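Local structure of DNA helicase RecQ (Deinococcus radiodurans, 4Q48) at residues C381-Q384 and V385-Y389; G442-D446 and K447-Q451; L125-P128 and R129-D132; S355-E359 and E360-V364; R275-V278 and Q279-L283. The protein probably couples ATP hydrolysis to duplex DNA unwinding while translocating 3'-5', and is represented here by its catalytic core of helicase, zinc-binding and RQC domains. All coordinates share one frame; numbering follows the deposited sequence.

Interaction 1: residues C381-Q384 and V385-Y389. With ZN (zinc ion), chain C.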
loop_
_atom_site.group_PDB
_atom_site.type_symbol
_atom_site.label_atom_id
_atom_site.label_comp_id
_atom_site.label_asym_id
_atom_site.label_seq_id
_atom_site.Cartn_x
_atom_site.Cartn_y
_atom_site.Cartn_z
ATOM N N CYS A 381 10.818 -14.695 -6.564
ATOM C CA CYS A 381 10.060 -13.658 -7.298
ATOM C C CYS A 381 9.780 -12.357 -6.549
ATOM O O CYS A 381 9.145 -12.387 -5.488
ATOM C CB CYS A 381 8.741 -14.268 -7.744
ATOM S SG CYS A 381 7.663 -13.204 -8.730
ATOM N N ARG A 382 10.276 -11.231 -7.067
ATOM C CA ARG A 382 10.049 -9.932 -6.417
ATOM C C ARG A 382 8.583 -9.556 -6.390
ATOM O O ARG A 382 8.126 -8.959 -5.429
ATOM C CB ARG A 382 10.750 -8.787 -7.128
ATOM C CG ARG A 382 12.129 -9.020 -7.544
ATOM C CD ARG A 382 12.757 -7.692 -7.718
ATOM N NE ARG A 382 13.368 -7.385 -6.452
ATOM C CZ ARG A 382 14.595 -7.763 -6.146
ATOM N NH1 ARG A 382 15.325 -8.415 -7.048
ATOM N NH2 ARG A 382 15.089 -7.471 -4.958
ATOM N N ARG A 383 7.876 -9.860 -7.480
ATOM C CA ARG A 383 6.499 -9.422 -7.654
ATOM C C ARG A 383 5.634 -10.026 -6.550
ATOM O O ARG A 383 4.911 -9.305 -5.878
ATOM C CB ARG A 383 5.964 -9.812 -9.041
ATOM C CG ARG A 383 4.767 -8.985 -9.518
ATOM C CD ARG A 383 4.261 -9.415 -10.870
ATOM N NE ARG A 383 5.232 -9.170 -11.921
ATOM C CZ ARG A 383 5.260 -8.069 -12.667
ATOM N NH1 ARG A 383 4.351 -7.126 -12.461
ATOM N NH2 ARG A 383 6.182 -7.915 -13.625
ATOM N N GLN A 384 5.787 -11.331 -6.313
ATOM C CA GLN A 384 5.086 -11.999 -5.225
ATOM C C GLN A 384 5.286 -11.269 -3.898
ATOM O O GLN A 384 4.310 -11.034 -3.172
ATOM C CB GLN A 384 5.529 -13.452 -5.081
ATOM C CG GLN A 384 4.864 -14.404 -6.058
ATOM C CD GLN A 384 5.406 -15.830 -5.983
ATOM O OE1 GLN A 384 6.566 -16.066 -5.623
ATOM N NE2 GLN A 384 4.568 -16.788 -6.351
ATOM N N VAL A 385 6.518 -10.887 -3.583
ATOM C CA VAL A 385 6.786 -10.207 -2.318
ATOM C C VAL A 385 6.121 -8.845 -2.263
ATOM O O VAL A 385 5.569 -8.466 -1.230
ATOM C CB VAL A 385 8.300 -10.045 -2.071
ATOM C CG1 VAL A 385 8.585 -9.032 -0.952
ATOM C CG2 VAL A 385 8.965 -11.402 -1.767
ATOM N N LEU A 386 6.182 -8.113 -3.376
ATOM C CA LEU A 386 5.624 -6.750 -3.488
ATOM C C LEU A 386 4.116 -6.733 -3.300
ATOM O O LEU A 386 3.589 -5.945 -2.522
ATOM C CB LEU A 386 5.978 -6.132 -4.851
ATOM C CG LEU A 386 5.298 -4.836 -5.310
ATOM C CD1 LEU A 386 5.673 -3.678 -4.405
ATOM C CD2 LEU A 386 5.704 -4.496 -6.714
ATOM N N LEU A 387 3.442 -7.652 -3.984
ATOM C CA LEU A 387 1.993 -7.718 -4.000
ATOM C C LEU A 387 1.478 -8.198 -2.645
ATOM O O LEU A 387 0.409 -7.767 -2.191
ATOM C CB LEU A 387 1.534 -8.627 -5.146
ATOM C CG LEU A 387 1.845 -8.049 -6.553
ATOM C CD1 LEU A 387 1.387 -8.957 -7.668
ATOM C CD2 LEU A 387 1.239 -6.677 -6.747
ATOM N N HIS A 388 2.266 -9.039 -1.973
ATOM C CA HIS A 388 1.907 -9.561 -0.656
ATOM C C HIS A 388 1.783 -8.435 0.382
ATOM O O HIS A 388 0.925 -8.464 1.266
ATOM C CB HIS A 388 2.945 -10.592 -0.199
ATOM C CG HIS A 388 2.808 -10.990 1.242
ATOM N ND1 HIS A 388 1.919 -11.960 1.668
ATOM C CD2 HIS A 388 3.418 -10.523 2.356
ATOM C CE1 HIS A 388 1.999 -12.079 2.981
ATOM N NE2 HIS A 388 2.901 -11.221 3.423
ATOM N N TYR A 389 2.630 -7.427 0.259
ATOM C CA TYR A 389 2.582 -6.274 1.148
ATOM C C TYR A 389 1.208 -5.585 1.075
ATOM O O TYR A 389 0.730 -5.025 2.054
ATOM C CB TYR A 389 3.677 -5.301 0.764
ATOM C CG TYR A 389 3.919 -4.156 1.705
ATOM C CD1 TYR A 389 4.681 -4.328 2.864
ATOM C CD2 TYR A 389 3.384 -2.894 1.449
ATOM C CE1 TYR A 389 4.917 -3.262 3.742
ATOM C CE2 TYR A 389 3.619 -1.815 2.323
ATOM C CZ TYR A 389 4.395 -2.007 3.458
ATOM O OH TYR A 389 4.636 -0.952 4.318
HETATM ZN ZN ZN C . 8.940 -12.774 -10.674
#
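R383 and L387 lie side by side, one turn apart, on helix 382-389, which leaves the four-cysteine zinc site of the RecQ zinc-binding domain. CG of R383 meets CD1 of L387 at 3.9 Å, with the two chains pointing the same way. L387 N also donates to R383 O at 2.9 Å, nearly in line with the carbonyl. CG of L387 packs over the same oxygen. One residue on, CB of H388 lies near Q384 O, which also accepts from H388 N at 3.1 Å.

C381 sits at the N-cap. Its SG is anti to the backbone N (chi1 -177°), which lets the sulfur serve both the helix start and the metal. C381 SG binds the zinc ion at 2.4 Å; C398, C401 and C404 complete the site.

Polar side-chain ends are held by a second shell. R383 forms a salt bridge with D208 and donates to I212 O and N400 O. R382 pairs with D402, and Q384 NE2 donates to L394 O. R383 also packs on the zinc ligand C398. On the helix side, Q384 N donates to the same C381 SG at 3.6 Å, with an almost straight N-H...S angle of 170°.

Interaction 2: residues G442-D446 and K447-Q451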
loop_
_atom_site.group_PDB
_atom_site.type_symbol
_atom_site.label_atom_id
_atom_site.label_comp_id
_atom_site.label_asym_id
_atom_site.label_seq_id
_atom_site.Cartn_x
_atom_site.Cartn_y
_atom_site.Cartn_z
ATOM N N GLY A 442 18.262 -26.384 22.939
ATOM C CA GLY A 442 18.299 -27.335 24.026
ATOM C C GLY A 442 19.093 -26.771 25.179
ATOM O O GLY A 442 19.834 -27.510 25.828
ATOM N N ARG A 443 18.972 -25.460 25.399
ATOM C CA ARG A 443 19.615 -24.814 26.542
ATOM C C ARG A 443 18.652 -24.717 27.717
ATOM O O ARG A 443 17.550 -24.174 27.578
ATOM C CB ARG A 443 20.100 -23.412 26.202
ATOM C CG ARG A 443 21.190 -23.308 25.160
ATOM C CD ARG A 443 21.285 -21.834 24.779
ATOM N NE ARG A 443 22.467 -21.482 24.005
ATOM C CZ ARG A 443 22.615 -20.298 23.420
ATOM N NH1 ARG A 443 21.654 -19.381 23.559
ATOM N NH2 ARG A 443 23.709 -20.027 22.705
ATOM N N GLU A 444 19.075 -25.217 28.878
ATOM C CA GLU A 444 18.224 -25.174 30.060
ATOM C C GLU A 444 18.387 -23.860 30.810
ATOM O O GLU A 444 18.856 -23.836 31.947
ATOM C CB GLU A 444 18.494 -26.366 30.984
ATOM C CG GLU A 444 18.625 -27.708 30.246
ATOM C CD GLU A 444 18.067 -28.884 31.048
ATOM O OE1 GLU A 444 17.271 -28.643 31.981
ATOM O OE2 GLU A 444 18.400 -30.044 30.730
ATOM N N THR A 445 17.978 -22.768 30.160
ATOM C CA THR A 445 17.903 -21.475 30.816
ATOM C C THR A 445 16.825 -21.641 31.862
ATOM O O THR A 445 16.071 -22.608 31.837
ATOM C CB THR A 445 17.521 -20.321 29.865
ATOM O OG1 THR A 445 18.122 -20.517 28.587
ATOM C CG2 THR A 445 17.955 -18.970 30.443
ATOM N N ASP A 446 16.700 -20.692 32.764
ATOM C CA ASP A 446 15.789 -20.926 33.858
ATOM C C ASP A 446 14.407 -20.482 33.444
ATOM O O ASP A 446 13.405 -21.033 33.924
ATOM C CB ASP A 446 16.291 -20.207 35.109
ATOM C CG ASP A 446 17.602 -20.808 35.639
ATOM O OD1 ASP A 446 17.938 -21.965 35.271
ATOM O OD2 ASP A 446 18.306 -20.104 36.400
ATOM N N LYS A 447 14.362 -19.510 32.526
ATOM C CA LYS A 447 13.114 -19.132 31.841
ATOM C C LYS A 447 12.524 -20.382 31.191
ATOM O O LYS A 447 11.306 -20.593 31.206
ATOM C CB LYS A 447 13.353 -18.037 30.798
ATOM C CG LYS A 447 14.783 -18.046 30.284
ATOM C CD LYS A 447 15.006 -17.406 28.890
ATOM C CE LYS A 447 14.931 -15.872 28.906
ATOM N NZ LYS A 447 15.197 -15.284 27.554
ATOM N N VAL A 448 13.403 -21.200 30.613
ATOM C CA VAL A 448 12.979 -22.454 30.012
ATOM C C VAL A 448 12.409 -23.402 31.080
ATOM O O VAL A 448 11.272 -23.858 30.965
ATOM C CB VAL A 448 14.146 -23.148 29.258
ATOM C CG1 VAL A 448 13.851 -24.633 29.017
ATOM C CG2 VAL A 448 14.439 -22.436 27.961
ATOM N N LEU A 449 13.171 -23.636 32.146
ATOM C CA LEU A 449 12.795 -24.595 33.184
ATOM C C LEU A 449 11.491 -24.146 33.852
ATOM O O LEU A 449 10.619 -24.967 34.165
ATOM C CB LEU A 449 13.926 -24.718 34.212
ATOM C CG LEU A 449 15.240 -25.301 33.653
ATOM C CD1 LEU A 449 16.413 -25.228 34.643
ATOM C CD2 LEU A 449 15.070 -26.722 33.160
ATOM N N ALA A 450 11.352 -22.835 34.036
ATOM C CA ALA A 450 10.128 -22.258 34.589
ATOM C C ALA A 450 8.836 -22.602 33.814
ATOM O O ALA A 450 7.745 -22.612 34.400
ATOM C CB ALA A 450 10.283 -20.745 34.680
ATOM N N GLN A 451 8.946 -22.848 32.504
ATOM C CA GLN A 451 7.775 -23.142 31.663
ATOM C C GLN A 451 7.681 -24.631 31.288
ATOM O O GLN A 451 6.707 -25.063 30.651
ATOM C CB GLN A 451 7.784 -22.278 30.399
ATOM C CG GLN A 451 7.850 -20.783 30.629
ATOM C CD GLN A 451 6.495 -20.179 30.927
ATOM O OE1 GLN A 451 5.469 -20.826 30.743
ATOM N NE2 GLN A 451 6.483 -18.931 31.391
#
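T445 and K447 lie alongside each other where the loop after helix 433-441 enters helix 446-451 of the RQC domain. The apolar contacts come first. With OG1 beside the backbone N (chi1 -37°), CG2 of T445 is turned to K447 and meets CG of K447 at 3.3 Å. V448 crosses T445 at about a right angle; V448 CG2 is 4.2 Å from T445 CB.

Other methyls meet oxygens. CG2 of V448 also lies 3.6 Å from R443 O. L449 spreads its two methyls between acids: CD2 meets E444 OE1, and L449 CD1 lies 3.7 Å from D446 OD1.

The backbone bonds start the helix. L449 N donates to T445 O at 3.1 Å, and A450 N donates to D446 O at 2.7 Å.

Further out, V448 packs on F459 and H435, and R443 forms a salt bridge with E467. A glycine in place of V448 would probably leave F459 without this apolar partner and open a gap beside T445. T445 is the N-cap residue, but its hydroxyl makes no capping bond and has a weak bond to D438. The turn therefore rests on backbone bonds and methyl packing, with acid groups at its surface.

Interaction 3: residues L125-P128 and R129-D132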
loop_
_atom_site.group_PDB
_atom_site.type_symbol
_atom_site.label_atom_id
_atom_site.label_comp_id
_atom_site.label_asym_id
_atom_site.label_seq_id
_atom_site.Cartn_x
_atom_site.Cartn_y
_atom_site.Cartn_z
ATOM N N LEU A 125 -18.139 16.085 9.414
ATOM C CA LEU A 125 -18.939 14.914 9.746
ATOM C C LEU A 125 -19.060 14.634 11.239
ATOM O O LEU A 125 -20.134 14.275 11.729
ATOM C CB LEU A 125 -18.379 13.667 9.068
ATOM C CG LEU A 125 -19.034 12.365 9.534
ATOM C CD1 LEU A 125 -20.439 12.296 8.994
ATOM C CD2 LEU A 125 -18.256 11.118 9.112
ATOM N N LEU A 126 -17.971 14.807 11.976
ATOM C CA LEU A 126 -17.955 14.325 13.353
ATOM C C LEU A 126 -18.585 15.323 14.307
ATOM O O LEU A 126 -18.813 15.000 15.476
ATOM C CB LEU A 126 -16.521 13.982 13.780
ATOM C CG LEU A 126 -15.893 12.828 13.001
ATOM C CD1 LEU A 126 -14.383 12.950 12.953
ATOM C CD2 LEU A 126 -16.298 11.518 13.628
ATOM N N MET A 127 -18.862 16.528 13.812
ATOM C CA MET A 127 -19.569 17.546 14.596
ATOM C C MET A 127 -20.952 17.015 15.039
ATOM O O MET A 127 -21.718 16.463 14.210
ATOM C CB MET A 127 -19.751 18.837 13.791
ATOM C CG MET A 127 -18.511 19.659 13.526
ATOM S SD MET A 127 -18.944 21.095 12.508
ATOM C CE MET A 127 -17.475 22.118 12.721
ATOM N N PRO A 128 -21.289 17.179 16.338
ATOM C CA PRO A 128 -22.521 16.592 16.893
ATOM C C PRO A 128 -23.765 17.047 16.128
ATOM O O PRO A 128 -24.698 16.279 15.897
ATOM C CB PRO A 128 -22.538 17.106 18.340
ATOM C CG PRO A 128 -21.112 17.455 18.642
ATOM C CD PRO A 128 -20.579 17.996 17.338
ATOM N N ARG A 129 -23.738 18.296 15.696
ATOM C CA ARG A 129 -24.803 18.832 14.868
ATOM C C ARG A 129 -24.927 18.080 13.543
ATOM O O ARG A 129 -26.038 17.719 13.130
ATOM C CB ARG A 129 -24.578 20.317 14.629
ATOM C CG ARG A 129 -25.657 20.969 13.858
ATOM C CD ARG A 129 -25.148 22.242 13.249
ATOM N NE ARG A 129 -26.161 22.936 12.465
ATOM C CZ ARG A 129 -26.132 23.005 11.142
ATOM N NH1 ARG A 129 -25.145 22.401 10.490
ATOM N NH2 ARG A 129 -27.085 23.659 10.474
ATOM N N THR A 130 -23.800 17.834 12.876
ATOM C CA THR A 130 -23.844 17.189 11.573
ATOM C C THR A 130 -24.423 15.765 11.658
ATOM O O THR A 130 -25.215 15.350 10.817
ATOM C CB THR A 130 -22.423 17.131 10.938
ATOM O OG1 THR A 130 -21.917 18.456 10.779
ATOM C CG2 THR A 130 -22.440 16.428 9.572
ATOM N N LEU A 131 -24.052 15.036 12.699
ATOM C CA LEU A 131 -24.520 13.666 12.863
ATOM C C LEU A 131 -26.039 13.648 13.076
ATOM O O LEU A 131 -26.727 12.699 12.688
ATOM C CB LEU A 131 -23.779 13.002 14.022
ATOM C CG LEU A 131 -22.335 12.637 13.643
ATOM C CD1 LEU A 131 -21.491 12.525 14.881
ATOM C CD2 LEU A 131 -22.229 11.355 12.816
ATOM N N ASP A 132 -26.562 14.724 13.660
ATOM C CA ASP A 132 -27.995 14.849 13.885
ATOM C C ASP A 132 -28.762 15.007 12.557
ATOM O O ASP A 132 -29.796 14.341 12.373
ATOM C CB ASP A 132 -28.290 16.052 14.803
ATOM C CG ASP A 132 -28.071 15.741 16.286
ATOM O OD1 ASP A 132 -27.927 14.561 16.651
ATOM O OD2 ASP A 132 -28.014 16.691 17.095
#
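L131 and T130 turn back over the carbonyl of L125, and P128 starts the helix that carries them. CG of L131 lies 3.3 Å from L125 O. The branches divide: L131 CD1 reaches L126 O at 3.7 Å, while L131 CD2 meets CD1 of L125 at 4.3 Å. The L131 CG is anti to its own carbonyl carbon (chi1 -75°), which turns the branches toward L125 and L126. Beyond them, L131 packs on F171 and on R170 of helix 165-170, and L125 on L167 of the same helix.

T130 sits beside this pair. T130 CG2 lies 3.8 Å from L125 CA. OG1 comes near CB of M127, and its polar partner is R124 O, one residue before the segment.

The site is a tight connection between helix 122-125 and helix 128-135 in the DEAD/DEAH-box domain, the first of the two RecA-like helicase domains. M127 is the N-cap residue. M127 O accepts from L131 N at 3.1 Å, nearly in line with the C=O, and more weakly from T130 N.

P128 opens the first turn. Proline has no amide hydrogen, so it suits a position where no helix bond is needed. P128 O takes a weak bond from D132 N at 3.3 Å. The D132 carboxylate pairs with R170, and R129 runs out extended to E107.

Interaction 4: residues S355-E359 and E360-V364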
loop_
_atom_site.group_PDB
_atom_site.type_symbol
_atom_site.label_atom_id
_atom_site.label_comp_id
_atom_site.label_asym_id
_atom_site.label_seq_id
_atom_site.Cartn_x
_atom_site.Cartn_y
_atom_site.Cartn_z
ATOM N N SER A 355 16.198 11.596 13.970
ATOM C CA SER A 355 14.886 12.186 13.769
ATOM C C SER A 355 14.346 12.582 15.146
ATOM O O SER A 355 14.747 12.004 16.166
ATOM C CB SER A 355 13.966 11.183 13.052
ATOM O OG SER A 355 12.606 11.581 13.047
ATOM N N ASP A 356 13.487 13.598 15.195
ATOM C CA ASP A 356 12.901 14.003 16.471
ATOM C C ASP A 356 11.447 13.542 16.536
ATOM O O ASP A 356 10.681 13.948 17.404
ATOM C CB ASP A 356 12.999 15.527 16.664
ATOM C CG ASP A 356 13.493 15.905 18.060
ATOM O OD1 ASP A 356 13.298 15.091 18.991
ATOM O OD2 ASP A 356 14.074 17.005 18.226
ATOM N N ALA A 357 11.096 12.642 15.629
ATOM C CA ALA A 357 9.754 12.100 15.539
ATOM C C ALA A 357 9.324 11.423 16.844
ATOM O O ALA A 357 10.168 11.094 17.680
ATOM C CB ALA A 357 9.669 11.124 14.375
ATOM N N PRO A 358 8.000 11.307 17.061
ATOM C CA PRO A 358 7.388 10.551 18.159
ATOM C C PRO A 358 7.579 9.052 18.049
ATOM O O PRO A 358 7.828 8.515 16.977
ATOM C CB PRO A 358 5.905 10.900 18.043
ATOM C CG PRO A 358 5.907 12.227 17.440
ATOM C CD PRO A 358 7.013 12.193 16.424
ATOM N N GLU A 359 7.405 8.388 19.181
ATOM C CA GLU A 359 7.718 6.981 19.321
ATOM C C GLU A 359 7.132 6.087 18.235
ATOM O O GLU A 359 7.856 5.326 17.605
ATOM C CB GLU A 359 7.214 6.509 20.689
ATOM C CG GLU A 359 8.046 7.020 21.850
ATOM C CD GLU A 359 7.403 6.717 23.188
ATOM O OE1 GLU A 359 6.217 6.277 23.183
ATOM O OE2 GLU A 359 8.085 6.917 24.233
ATOM N N GLU A 360 5.842 6.235 17.957
ATOM C CA GLU A 360 5.186 5.356 16.988
ATOM C C GLU A 360 5.590 5.678 15.565
ATOM O O GLU A 360 5.553 4.809 14.714
ATOM C CB GLU A 360 3.663 5.396 17.148
ATOM C CG GLU A 360 3.030 6.770 16.989
ATOM C CD GLU A 360 3.014 7.568 18.303
ATOM O OE1 GLU A 360 3.281 6.971 19.373
ATOM O OE2 GLU A 360 2.724 8.788 18.267
ATOM N N VAL A 361 6.027 6.901 15.307
ATOM C CA VAL A 361 6.475 7.239 13.966
ATOM C C VAL A 361 7.851 6.609 13.701
ATOM O O VAL A 361 8.134 6.153 12.589
ATOM C CB VAL A 361 6.526 8.753 13.761
ATOM C CG1 VAL A 361 7.002 9.090 12.344
ATOM C CG2 VAL A 361 5.154 9.332 14.014
ATOM N N LYS A 362 8.701 6.593 14.725
ATOM C CA LYS A 362 9.979 5.880 14.669
ATOM C C LYS A 362 9.762 4.367 14.517
ATOM O O LYS A 362 10.581 3.666 13.912
ATOM C CB LYS A 362 10.815 6.155 15.923
ATOM C CG LYS A 362 11.617 7.422 15.867
ATOM C CD LYS A 362 12.680 7.415 16.939
ATOM C CE LYS A 362 13.798 8.358 16.575
ATOM N NZ LYS A 362 13.199 9.612 16.053
ATOM N N ARG A 363 8.675 3.878 15.104
ATOM C CA ARG A 363 8.332 2.478 15.035
ATOM C C ARG A 363 7.837 2.113 13.641
ATOM O O ARG A 363 8.253 1.104 13.073
ATOM C CB ARG A 363 7.275 2.139 16.078
ATOM C CG ARG A 363 6.882 0.676 16.074
ATOM C CD ARG A 363 6.094 0.288 17.312
ATOM N NE ARG A 363 5.676 -1.113 17.253
ATOM C CZ ARG A 363 4.651 -1.617 17.936
ATOM N NH1 ARG A 363 3.928 -0.835 18.735
ATOM N NH2 ARG A 363 4.347 -2.904 17.825
ATOM N N VAL A 364 6.958 2.946 13.095
ATOM C CA VAL A 364 6.455 2.778 11.743
ATOM C C VAL A 364 7.574 2.878 10.695
ATOM O O VAL A 364 7.696 1.994 9.848
ATOM C CB VAL A 364 5.332 3.825 11.438
ATOM C CG1 VAL A 364 5.021 3.933 9.940
ATOM C CG2 VAL A 364 4.077 3.471 12.206
#
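K362 reaches back from the first turn of helix 359-376 to the loop before it, and its ammonium meets a backbone carbonyl. K362 NZ donates a weak hydrogen bond to S355 O at 2.9 Å. The chain runs nearly extended until chi4 (43°), where it bends and turns NZ towards the loop. K362 NZ also lies 3.5 Å from S355 CB. D356 OD1 stays 6.2 Å from K362 NZ, so no salt bridge forms.

S355 shapes the loop itself. S355 OG accepts from A357 N at 3.2 Å, which closes an ST turn. A valine in place of S355 has no OG, which would probably leave the A357 amide without this acceptor and the turn freer to shift.

A small apolar patch lies next to this. CB of A357 meets CG1 of V361 at 3.9 Å. CG2 of V361 runs beside CD of P358 at 4.2 Å, the two side chains pointing the same way.

The backbone then takes over. P358 O accepts from K362 N at 3.1 Å and, weakly, from V361 N. E359 O accepts from R363 N. The R363 side chain leads away to a salt bridge with D486, and V364 packs on W153. The arrangement is a helix start with P358 at the N-cap, preceded by an ST turn, at the surface of the RecQ zinc-binding domain.

Interaction 5: residues R275-V278 and Q279-L283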
loop_
_atom_site.group_PDB
_atom_site.type_symbol
_atom_site.label_atom_id
_atom_site.label_comp_id
_atom_site.label_asym_id
_atom_site.label_seq_id
_atom_site.Cartn_x
_atom_site.Cartn_y
_atom_site.Cartn_z
ATOM N N ARG A 275 7.524 24.478 -13.577
ATOM C CA ARG A 275 7.021 23.204 -13.081
ATOM C C ARG A 275 5.820 22.775 -13.900
ATOM O O ARG A 275 5.646 21.595 -14.235
ATOM C CB ARG A 275 6.635 23.284 -11.604
ATOM C CG ARG A 275 5.953 22.010 -11.109
ATOM C CD ARG A 275 5.523 22.066 -9.647
ATOM N NE ARG A 275 6.580 22.648 -8.828
ATOM C CZ ARG A 275 6.411 23.093 -7.589
ATOM N NH1 ARG A 275 5.223 23.011 -7.001
ATOM N NH2 ARG A 275 7.440 23.613 -6.938
ATOM N N ASN A 276 5.012 23.762 -14.252
ATOM C CA ASN A 276 3.874 23.527 -15.102
ATOM C C ASN A 276 4.436 23.332 -16.509
ATOM O O ASN A 276 3.935 22.514 -17.279
ATOM C CB ASN A 276 2.893 24.700 -15.003
ATOM C CG ASN A 276 1.450 24.295 -15.258
ATOM O OD1 ASN A 276 1.036 23.173 -14.939
ATOM N ND2 ASN A 276 0.667 25.220 -15.805
ATOM N N ASN A 277 5.508 24.069 -16.813
ATOM C CA ASN A 277 6.234 23.958 -18.082
ATOM C C ASN A 277 6.866 22.575 -18.276
ATOM O O ASN A 277 6.835 22.015 -19.376
ATOM C CB ASN A 277 7.312 25.060 -18.144
ATOM C CG ASN A 277 8.254 24.943 -19.346
ATOM O OD1 ASN A 277 9.062 24.009 -19.441
ATOM N ND2 ASN A 277 8.195 25.931 -20.237
ATOM N N VAL A 278 7.434 22.024 -17.205
ATOM C CA VAL A 278 8.050 20.702 -17.265
ATOM C C VAL A 278 6.981 19.648 -17.451
ATOM O O VAL A 278 7.158 18.736 -18.249
ATOM C CB VAL A 278 8.893 20.377 -16.017
ATOM C CG1 VAL A 278 9.311 18.914 -16.026
ATOM C CG2 VAL A 278 10.120 21.263 -15.975
ATOM N N GLN A 279 5.870 19.772 -16.731
ATOM C CA GLN A 279 4.780 18.840 -16.956
ATOM C C GLN A 279 4.408 18.789 -18.435
ATOM O O GLN A 279 4.454 17.725 -19.030
ATOM C CB GLN A 279 3.538 19.210 -16.144
ATOM C CG GLN A 279 3.662 19.089 -14.647
ATOM C CD GLN A 279 2.294 18.955 -14.005
ATOM O OE1 GLN A 279 1.357 18.457 -14.630
ATOM N NE2 GLN A 279 2.169 19.405 -12.758
ATOM N N GLU A 280 4.120 19.938 -19.044
ATOM C CA GLU A 280 3.722 19.955 -20.456
ATOM C C GLU A 280 4.790 19.350 -21.382
ATOM O O GLU A 280 4.460 18.536 -22.243
ATOM C CB GLU A 280 3.386 21.384 -20.929
ATOM C CG GLU A 280 2.042 21.961 -20.425
ATOM C CD GLU A 280 0.924 20.921 -20.293
ATOM O OE1 GLU A 280 0.550 20.297 -21.311
ATOM O OE2 GLU A 280 0.405 20.736 -19.165
ATOM N N ARG A 281 6.060 19.695 -21.200
ATOM C CA ARG A 281 7.071 19.104 -22.076
ATOM C C ARG A 281 7.080 17.573 -21.978
ATOM O O ARG A 281 7.242 16.870 -22.982
ATOM C CB ARG A 281 8.461 19.655 -21.776
ATOM C CG ARG A 281 8.757 20.987 -22.417
ATOM C CD ARG A 281 10.255 21.086 -22.733
ATOM N NE ARG A 281 10.701 20.020 -23.630
ATOM C CZ ARG A 281 11.981 19.755 -23.909
ATOM N NH1 ARG A 281 12.951 20.478 -23.349
ATOM N NH2 ARG A 281 12.301 18.764 -24.743
ATOM N N PHE A 282 6.894 17.066 -20.768
ATOM C CA PHE A 282 6.795 15.637 -20.561
ATOM C C PHE A 282 5.502 15.113 -21.189
ATOM O O PHE A 282 5.522 14.143 -21.937
ATOM C CB PHE A 282 6.849 15.305 -19.067
ATOM C CG PHE A 282 7.090 13.846 -18.769
ATOM C CD1 PHE A 282 8.096 13.141 -19.427
ATOM C CD2 PHE A 282 6.329 13.180 -17.813
ATOM C CE1 PHE A 282 8.325 11.803 -19.148
ATOM C CE2 PHE A 282 6.552 11.848 -17.529
ATOM C CZ PHE A 282 7.552 11.154 -18.206
ATOM N N LEU A 283 4.389 15.797 -20.922
ATOM C CA LEU A 283 3.057 15.322 -21.299
ATOM C C LEU A 283 2.817 15.315 -22.807
ATOM O O LEU A 283 2.078 14.470 -23.317
ATOM C CB LEU A 283 1.977 16.206 -20.671
ATOM C CG LEU A 283 1.844 16.589 -19.194
ATOM C CD1 LEU A 283 0.654 17.531 -18.995
ATOM C CD2 LEU A 283 1.799 15.427 -18.226
#
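Q279 folds back along the turn that R275 and N276 begin, in helix 272-284. This helix is the crossover of a beta-alpha-beta unit between strands 263-266 and 289-292 in the helicase C-terminal domain. CB of Q279 lies over N276 O at 3.5 Å. CG of Q279 comes next, anti to the carbonyl carbon (chi1 -67°), and that torsion sets it 3.2 Å from R275 O. From there the chain runs on extended. At the tip, Q279 NE2 is 4.5 Å from N276 OD1, too far for a hydrogen bond. The Q279 side chain also touches Y266 of strand 263-266, as do R275 and V278.

The other side chains repeat this pattern of carbon against carbonyl. CG of E280 lies near N276 O, and its OE1 bonds with N284 one turn further on. CG of R281 lies 3.7 Å from N277 O. Its guanidinium leads away to salt bridges with D262 and E285.

V278 and F282 form the inward side. Both pack on V290 of strand 289-292, and F282 also meets A238 and I240 of strand 238-242. CB of F282 lies beside V278 O.

Four backbone bonds tie the two segments. E280 N donates to N276 O and R281 N to N277 O, both close to straight. In the first of the four, Q279 N approaches R275 O from above the carbonyl plane, 38° out of it, at 3.1 Å.

All five interactions are local, each on one stretch of chain at or within a helix. Interactions 2, 3 and 4 are helix starts after a loop, interaction 1 starts at a zinc ligand, and interaction 5 lies inside a helix. Interaction 1 is the buried one; interactions 2 and 4 are surface contacts, and 3 and 5 are partly buried. Interactions 1 and 4 share the zinc-binding domain, on successive helices whose nearest atoms are about 7 Å apart. Interactions 3 and 5 belong to different helicase domains. Only interaction 1 involves a metal; interaction 4 adds a weak lysine-to-carbonyl bond, 2 sets methyls against acid oxygens, 3 packs leucines, and 5 relies on helix backbone bonds.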